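Local coordinates for flagellar brake protein YcgR (Escherichia coli K-12, PDB 5Y6H) that acts as a flagellar brake, slowing the motor and lowering motility when bound to cyclic di-GMP, its N-terminal domain being involved in FliG binding, at residues 17-30 / 41-53. Numbering follows the deposited sequence.
Sequences LGVLRDLHKAAIPL and SKLLAITPDKLVL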
loop_
_atom_site.group_PDB
_atom_site.type_symbol
_atom_site.label_atom_id
_atom_site.label_comp_id
_atom_site.label_asym_id
_atom_site.label_seq_id
_atom_site.Cartn_x
_atom_site.Cartn_y
_atom_site.Cartn_z
ATOM N N LEU A 17 -11.469 -3.217 -2.259
ATOM C CA LEU A 17 -10.913 -4.483 -1.797
ATOM C C LEU A 17 -10.609 -5.413 -2.967
ATOM O O LEU A 17 -9.615 -6.146 -2.942
ATOM C CB LEU A 17 -11.869 -5.145 -0.802
ATOM C CG LEU A 17 -11.365 -6.401 -0.083
ATOM C CD1 LEU A 17 -10.109 -6.086 0.704
ATOM C CD2 LEU A 17 -12.439 -6.957 0.835
ATOM N N GLY A 18 -11.444 -5.387 -4.011
ATOM C CA GLY A 18 -11.198 -6.249 -5.159
ATOM C C GLY A 18 -9.858 -5.988 -5.820
ATOM O O GLY A 18 -9.149 -6.925 -6.198
ATOM N N VAL A 19 -9.484 -4.714 -5.958
ATOM C CA VAL A 19 -8.186 -4.384 -6.539
ATOM C C VAL A 19 -7.061 -4.842 -5.621
ATOM O O VAL A 19 -6.033 -5.355 -6.081
ATOM C CB VAL A 19 -8.092 -2.874 -6.829
ATOM C CG1 VAL A 19 -6.688 -2.510 -7.304
ATOM C CG2 VAL A 19 -9.135 -2.460 -7.857
ATOM N N LEU A 20 -7.237 -4.661 -4.309
ATOM C CA LEU A 20 -6.203 -5.058 -3.359
ATOM C C LEU A 20 -5.998 -6.568 -3.368
ATOM O O LEU A 20 -4.867 -7.048 -3.221
ATOM C CB LEU A 20 -6.569 -4.569 -1.958
ATOM C CG LEU A 20 -6.566 -3.051 -1.761
ATOM C CD1 LEU A 20 -7.105 -2.691 -0.383
ATOM C CD2 LEU A 20 -5.170 -2.473 -1.965
ATOM N N ARG A 21 -7.082 -7.333 -3.539
ATOM C CA ARG A 21 -6.955 -8.782 -3.656
ATOM C C ARG A 21 -6.117 -9.161 -4.871
ATOM O O ARG A 21 -5.266 -10.055 -4.792
ATOM C CB ARG A 21 -8.337 -9.438 -3.742
ATOM C CG ARG A 21 -9.241 -9.184 -2.545
ATOM C CD ARG A 21 -9.295 -10.378 -1.616
ATOM N NE ARG A 21 -10.388 -10.271 -0.655
ATOM C CZ ARG A 21 -10.355 -10.806 0.560
ATOM N NH1 ARG A 21 -9.283 -11.481 0.952
ATOM N NH2 ARG A 21 -11.390 -10.670 1.380
ATOM N N ASP A 22 -6.347 -8.492 -6.005
ATOM C CA ASP A 22 -5.548 -8.753 -7.200
ATOM C C ASP A 22 -4.093 -8.355 -6.986
ATOM O O ASP A 22 -3.177 -9.046 -7.453
ATOM C CB ASP A 22 -6.124 -7.998 -8.400
ATOM C CG ASP A 22 -7.306 -8.708 -9.038
ATOM O OD1 ASP A 22 -7.605 -9.859 -8.657
ATOM O OD2 ASP A 22 -7.939 -8.108 -9.930
ATOM N N LEU A 23 -3.866 -7.238 -6.290
ATOM C CA LEU A 23 -2.509 -6.776 -6.008
ATOM C C LEU A 23 -1.753 -7.771 -5.138
ATOM O O LEU A 23 -0.576 -8.064 -5.385
ATOM C CB LEU A 23 -2.567 -5.406 -5.333
ATOM C CG LEU A 23 -1.246 -4.671 -5.097
ATOM C CD1 LEU A 23 -0.471 -4.493 -6.400
ATOM C CD2 LEU A 23 -1.510 -3.326 -4.430
ATOM N N HIS A 24 -2.407 -8.284 -4.096
ATOM C CA HIS A 24 -1.788 -9.294 -3.245
ATOM C C HIS A 24 -1.385 -10.530 -4.047
ATOM O O HIS A 24 -0.283 -11.063 -3.872
ATOM C CB HIS A 24 -2.747 -9.674 -2.117
ATOM C CG HIS A 24 -2.295 -10.850 -1.316
ATOM N ND1 HIS A 24 -2.935 -12.070 -1.355
ATOM C CD2 HIS A 24 -1.265 -10.993 -0.449
ATOM C CE1 HIS A 24 -2.318 -12.914 -0.548
ATOM N NE2 HIS A 24 -1.301 -12.286 0.014
ATOM N N LYS A 25 -2.269 -11.004 -4.932
ATOM C CA LYS A 25 -1.969 -12.210 -5.700
ATOM C C LYS A 25 -0.876 -11.965 -6.734
ATOM O O LYS A 25 -0.033 -12.840 -6.972
ATOM C CB LYS A 25 -3.236 -12.729 -6.379
ATOM C CG LYS A 25 -3.133 -14.165 -6.850
ATOM C CD LYS A 25 -4.469 -14.668 -7.360
ATOM C CE LYS A 25 -4.494 -16.181 -7.438
ATOM N NZ LYS A 25 -4.361 -16.810 -6.093
ATOM N N ALA A 26 -0.881 -10.791 -7.370
ATOM C CA ALA A 26 0.150 -10.469 -8.353
ATOM C C ALA A 26 1.533 -10.393 -7.718
ATOM O O ALA A 26 2.535 -10.704 -8.374
ATOM C CB ALA A 26 -0.186 -9.150 -9.049
ATOM N N ALA A 27 1.605 -9.974 -6.451
ATOM C CA ALA A 27 2.849 -9.950 -5.682
ATOM C C ALA A 27 3.923 -9.108 -6.366
ATOM O O ALA A 27 5.094 -9.489 -6.425
ATOM C CB ALA A 27 3.361 -11.367 -5.414
ATOM N N ILE A 28 3.528 -7.952 -6.886
ATOM C CA ILE A 28 4.483 -7.030 -7.493
ATOM C C ILE A 28 4.993 -6.070 -6.425
ATOM O O ILE A 28 4.355 -5.924 -5.369
ATOM C CB ILE A 28 3.855 -6.274 -8.675
ATOM C CG1 ILE A 28 2.639 -5.469 -8.222
ATOM C CG2 ILE A 28 3.511 -7.235 -9.798
ATOM C CD1 ILE A 28 2.181 -4.450 -9.261
ATOM N N PRO A 29 6.128 -5.402 -6.640
ATOM C CA PRO A 29 6.639 -4.484 -5.617
ATOM C C PRO A 29 5.730 -3.281 -5.433
ATOM O O PRO A 29 5.046 -2.834 -6.358
ATOM C CB PRO A 29 8.008 -4.059 -6.165
ATOM C CG PRO A 29 8.347 -5.056 -7.216
ATOM C CD PRO A 29 7.049 -5.517 -7.783
ATOM N N LEU A 30 5.723 -2.765 -4.210
ATOM C CA LEU A 30 5.049 -1.520 -3.882
ATOM C C LEU A 30 6.095 -0.450 -3.610
ATOM O O LEU A 30 7.226 -0.753 -3.221
ATOM C CB LEU A 30 4.162 -1.668 -2.640
ATOM C CG LEU A 30 3.152 -2.809 -2.524
ATOM C CD1 LEU A 30 2.365 -2.654 -1.231
ATOM C CD2 LEU A 30 2.215 -2.863 -3.717
ATOM N N SER A 41 8.370 -1.970 -0.920
ATOM C CA SER A 41 7.693 -2.902 -0.020
ATOM C C SER A 41 6.947 -3.929 -0.869
ATOM O O SER A 41 7.262 -4.147 -2.045
ATOM C CB SER A 41 6.782 -2.126 0.949
ATOM O OG SER A 41 6.004 -2.983 1.772
ATOM N N LYS A 42 5.965 -4.567 -0.262
ATOM C CA LYS A 42 5.145 -5.574 -0.904
ATOM C C LYS A 42 3.908 -5.879 -0.039
ATOM O O LYS A 42 3.985 -5.828 1.151
ATOM C CB LYS A 42 5.957 -6.839 -1.131
ATOM C CG LYS A 42 5.321 -7.808 -2.089
ATOM C CD LYS A 42 6.083 -9.109 -2.149
ATOM C CE LYS A 42 7.446 -8.938 -2.809
ATOM N NZ LYS A 42 7.524 -8.300 -4.165
ATOM N N LEU A 43 2.780 -6.169 -0.674
ATOM C CA LEU A 43 1.559 -6.487 0.064
ATOM C C LEU A 43 1.615 -7.955 0.472
ATOM O O LEU A 43 1.364 -8.853 -0.338
ATOM C CB LEU A 43 0.322 -6.174 -0.772
ATOM C CG LEU A 43 -1.048 -6.414 -0.128
ATOM C CD1 LEU A 43 -1.222 -5.579 1.136
ATOM C CD2 LEU A 43 -2.166 -6.124 -1.132
ATOM N N LEU A 44 1.940 -8.196 1.745
ATOM C CA LEU A 44 2.159 -9.552 2.240
ATOM C C LEU A 44 0.850 -10.276 2.521
ATOM O O LEU A 44 0.747 -11.488 2.302
ATOM C CB LEU A 44 3.007 -9.512 3.512
ATOM C CG LEU A 44 4.457 -9.056 3.339
ATOM C CD1 LEU A 44 5.163 -8.997 4.682
ATOM C CD2 LEU A 44 5.199 -9.976 2.385
ATOM N N ALA A 45 -0.151 -9.557 3.022
ATOM C CA ALA A 45 -1.400 -10.180 3.424
ATOM C C ALA A 45 -2.525 -9.164 3.310
ATOM O O ALA A 45 -2.301 -7.953 3.419
ATOM C CB ALA A 45 -1.309 -10.725 4.853
ATOM N N ILE A 46 -3.738 -9.670 3.097
ATOM C CA ILE A 46 -4.908 -8.825 2.893
ATOM C C ILE A 46 -6.125 -9.491 3.525
ATOM O O ILE A 46 -6.329 -10.703 3.380
ATOM C CB ILE A 46 -5.144 -8.533 1.394
ATOM C CG1 ILE A 46 -6.351 -7.613 1.199
ATOM C CG2 ILE A 46 -5.286 -9.829 0.589
ATOM C CD1 ILE A 46 -6.137 -6.207 1.738
ATOM N N THR A 47 -6.911 -8.702 4.267
ATOM C CA THR A 47 -8.229 -9.089 4.759
ATOM C C THR A 47 -9.161 -7.905 4.519
ATOM O O THR A 47 -8.683 -6.819 4.167
ATOM C CB THR A 47 -8.203 -9.466 6.248
ATOM O OG1 THR A 47 -8.221 -8.277 7.047
ATOM C CG2 THR A 47 -6.976 -10.304 6.599
ATOM N N PRO A 48 -10.481 -8.055 4.682
ATOM C CA PRO A 48 -11.359 -6.881 4.549
ATOM C C PRO A 48 -11.031 -5.760 5.519
ATOM O O PRO A 48 -11.445 -4.618 5.285
ATOM C CB PRO A 48 -12.757 -7.456 4.813
ATOM C CG PRO A 48 -12.647 -8.877 4.397
ATOM C CD PRO A 48 -11.262 -9.300 4.809
ATOM N N ASP A 49 -10.287 -6.040 6.590
ATOM C CA ASP A 49 -10.028 -5.049 7.620
ATOM C C ASP A 49 -8.566 -4.636 7.746
ATOM O O ASP A 49 -8.277 -3.709 8.511
ATOM C CB ASP A 49 -10.521 -5.563 8.980
ATOM C CG ASP A 49 -12.029 -5.697 9.041
ATOM O OD1 ASP A 49 -12.515 -6.620 9.727
ATOM O OD2 ASP A 49 -12.726 -4.881 8.403
ATOM N N LYS A 50 -7.639 -5.269 7.024
ATOM C CA LYS A 50 -6.237 -4.952 7.265
ATOM C C LYS A 50 -5.376 -5.255 6.044
ATOM O O LYS A 50 -5.670 -6.159 5.257
ATOM C CB LYS A 50 -5.707 -5.710 8.491
ATOM C CG LYS A 50 -4.934 -6.980 8.173
ATOM C CD LYS A 50 -4.403 -7.635 9.440
ATOM C CE LYS A 50 -4.509 -9.149 9.359
ATOM N NZ LYS A 50 -3.863 -9.814 10.525
ATOM N N LEU A 51 -4.311 -4.467 5.900
ATOM C CA LEU A 51 -3.223 -4.714 4.963
ATOM C C LEU A 51 -1.942 -4.915 5.757
ATOM O O LEU A 51 -1.653 -4.147 6.679
ATOM C CB LEU A 51 -3.013 -3.538 3.996
ATOM C CG LEU A 51 -3.974 -3.205 2.856
ATOM C CD1 LEU A 51 -5.335 -2.799 3.382
ATOM C CD2 LEU A 51 -3.379 -2.090 1.994
ATOM N N VAL A 52 -1.163 -5.928 5.390
ATOM C CA VAL A 52 0.150 -6.168 5.986
ATOM C C VAL A 52 1.198 -5.895 4.918
ATOM O O VAL A 52 1.165 -6.508 3.844
ATOM C CB VAL A 52 0.278 -7.597 6.533
ATOM C CG1 VAL A 52 1.603 -7.768 7.257
ATOM C CG2 VAL A 52 -0.882 -7.917 7.462
ATOM N N LEU A 53 2.128 -4.982 5.207
ATOM C CA LEU A 53 3.126 -4.531 4.245
ATOM C C LEU A 53 4.531 -4.852 4.743
ATOM O O LEU A 53 4.823 -4.715 5.934
ATOM C CB LEU A 53 3.004 -3.020 3.993
ATOM C CG LEU A 53 1.612 -2.500 3.625
ATOM C CD1 LEU A 53 1.558 -0.981 3.696
ATOM C CD2 LEU A 53 1.206 -2.982 2.235
HETATM O O HOH W 1 1.881 -10.304 -2.436
HETATM O O HOH W 2 2.355 -6.627 -3.635
#
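Helix 13-26 of the N-terminal PilZN domain packs against the hairpin of strands 37-47 and 50-54, and Leu43 and Ile46 of the hairpin meet Leu17, Leu20 and His24 of the helix. The N-to-C directions of helix segment 17-26 and strand 43-47 are 133° apart, and their axes come within 7.8 Å. Leu43 points CD2 at the last helical turns, 3.5 Å from Leu20 O. Its CG lies anti to the backbone N (chi1 -178°), which carries the side chain toward the helix, where CD2 also packs on CB of His24. Ile46 splits its branches: CD1 reaches CB of Leu20, while CG2 lies against His24, 3.7 Å from its CG. The His24 ring turns its edge to the strand carbonyls. NE2 gives a weak, bent hydrogen bond to Leu44 O (3.2 Å, 127°). Leu44 belongs to a classic beta bulge, where it and Ala45 both face Val52. An alanine in place of His24 would probably leave Leu44 O without this donor and take the ring away from CG2 of Ile46, with only the CB contact remaining. At the hairpin turn, Leu17 CD2 rests on Pro48, and NH2 of Arg21 comes within 3.7 Å of Pro48 CD.

Beyond the helix, Leu30 and Ser41 form an antiparallel hydrogen-bonded pair. Leu30 CD1 continues the apolar layer, touching Leu53 CD2 at 3.7 Å. Two waters bridge the segments: one donates to the carbonyls of His24 and Leu43, the other donates to Ile28 O and accepts from Leu43 N. The whole is a helix laid across an antiparallel sheet, which the short turn 27-29 joins to strand 30-34 of the same sheet.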